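Local coordinates for DR2417 (Deinococcus radiodurans, PDB 4XWW), which probably degrades and matures RNA as a metal-dependent 5'-3' exoribonuclease of the metallo-beta-lactamase superfamily, possibly with endonuclease activity too, at residues 195-198 with 199-203. Sequence-based numbering, arbitrary orientation.
Sequences VEQA and GKDGV
V195 O accepts the amide of G199 at 3.0 Å, the first of four successive i to i+4 bonds that carry the last turns of helix 192-201 to its C-terminal end. K200 N bonds to E196 O, D201 N to Q197 O, and G202 N closes the series on A198 O at 2.9 Å. There the chain leaves helical geometry: G202 has a positive phi of 117°, with backbone angles that a glycine accepts because it has no CB to meet the carbonyl O of D201.

Beyond that turn, V203 comes back against the helix end, its CG2 lying 3.9 Å from A198 CB and closer still to A198 O. On the exposed side, Q197 and D201 are joined by a side-chain bond, NE2 to OD1 at 3.1 Å. The carboxylate oxygen lies near the plane of the Q197 amide, whereas NE2 stands above the plane of the carboxylate; the two groups are turned 58° apart. A bend at chi2 (63°) swings the Q197 amide over to D201. K200 runs out extended past E196, CE to CG at 3.9 Å, and its NZ stays 4.2 Å from E196 OE2, beyond a salt bridge, though the opposite charges probably attract weakly.

The helix, far from the metal sites and the bound RNA, is the crossover of a beta-alpha-beta unit of the metallo-beta-lactamase domain, between parallel strands 168-172 and 205-209: A198 and V203 both pack on L171 of the first strand, while V195 and E196 meet L393 of helix 384-394.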
loop_
_atom_site.group_PDB
_atom_site.type_symbol
_atom_site.label_atom_id
_atom_site.label_comp_id
_atom_site.label_asym_id
_atom_site.label_seq_id
_atom_site.Cartn_x
_atom_site.Cartn_y
_atom_site.Cartn_z
ATOM N N VAL A 195 -18.963 -2.942 33.372
ATOM C CA VAL A 195 -18.002 -1.869 33.166
ATOM C C VAL A 195 -18.408 -0.635 33.981
ATOM O O VAL A 195 -17.573 -0.008 34.639
ATOM C CB VAL A 195 -17.874 -1.526 31.658
ATOM C CG1 VAL A 195 -17.079 -0.241 31.451
ATOM C CG2 VAL A 195 -17.234 -2.710 30.882
ATOM N N GLU A 196 -19.693 -0.296 33.944
ATOM C CA GLU A 196 -20.191 0.833 34.724
ATOM C C GLU A 196 -19.984 0.602 36.230
ATOM O O GLU A 196 -19.611 1.519 36.971
ATOM C CB GLU A 196 -21.668 1.081 34.427
ATOM C CG GLU A 196 -22.260 2.193 35.284
ATOM C CD GLU A 196 -23.553 2.741 34.724
ATOM O OE1 GLU A 196 -24.284 1.979 34.053
ATOM O OE2 GLU A 196 -23.832 3.939 34.955
ATOM N N GLN A 197 -20.228 -0.630 36.684
ATOM C CA GLN A 197 -19.986 -0.985 38.080
ATOM C C GLN A 197 -18.513 -0.796 38.421
ATOM O O GLN A 197 -18.187 -0.319 39.494
ATOM C CB GLN A 197 -20.406 -2.434 38.370
ATOM C CG GLN A 197 -20.236 -2.870 39.829
ATOM C CD GLN A 197 -21.103 -2.069 40.797
ATOM O OE1 GLN A 197 -22.271 -1.788 40.521
ATOM N NE2 GLN A 197 -20.524 -1.671 41.907
ATOM N N ALA A 198 -17.628 -1.154 37.487
ATOM C CA ALA A 198 -16.196 -1.039 37.732
ATOM C C ALA A 198 -15.833 0.427 37.942
ATOM O O ALA A 198 -15.048 0.758 38.820
ATOM C CB ALA A 198 -15.378 -1.651 36.564
ATOM N N GLY A 199 -16.437 1.303 37.146
ATOM C CA GLY A 199 -16.271 2.738 37.326
ATOM C C GLY A 199 -16.699 3.222 38.716
ATOM O O GLY A 199 -16.048 4.083 39.308
ATOM N N LYS A 200 -17.791 2.679 39.244
ATOM C CA LYS A 200 -18.259 3.070 40.583
ATOM C C LYS A 200 -17.361 2.510 41.691
ATOM O O LYS A 200 -17.076 3.188 42.676
ATOM C CB LYS A 200 -19.711 2.619 40.809
ATOM C CG LYS A 200 -20.675 3.154 39.752
ATOM C CD LYS A 200 -22.121 2.763 40.028
ATOM C CE LYS A 200 -23.033 3.368 38.958
ATOM N NZ LYS A 200 -24.441 2.882 38.993
ATOM N N ASP A 201 -16.915 1.272 41.514
ATOM C CA ASP A 201 -15.990 0.649 42.454
ATOM C C ASP A 201 -14.676 1.409 42.505
ATOM O O ASP A 201 -14.044 1.513 43.566
ATOM C CB ASP A 201 -15.715 -0.806 42.065
ATOM C CG ASP A 201 -16.883 -1.726 42.359
ATOM O OD1 ASP A 201 -17.732 -1.357 43.194
ATOM O OD2 ASP A 201 -16.947 -2.816 41.753
ATOM N N GLY A 202 -14.285 1.927 41.338
ATOM C CA GLY A 202 -13.041 2.645 41.141
ATOM C C GLY A 202 -12.152 1.903 40.153
ATOM O O GLY A 202 -11.777 0.763 40.399
ATOM N N VAL A 203 -11.853 2.524 39.014
ATOM C CA VAL A 203 -10.856 1.993 38.087
ATOM C C VAL A 203 -9.582 2.844 38.218
ATOM O O VAL A 203 -9.602 4.041 37.928
ATOM C CB VAL A 203 -11.366 2.011 36.623
ATOM C CG1 VAL A 203 -10.249 1.615 35.628
ATOM C CG2 VAL A 203 -12.592 1.101 36.465
#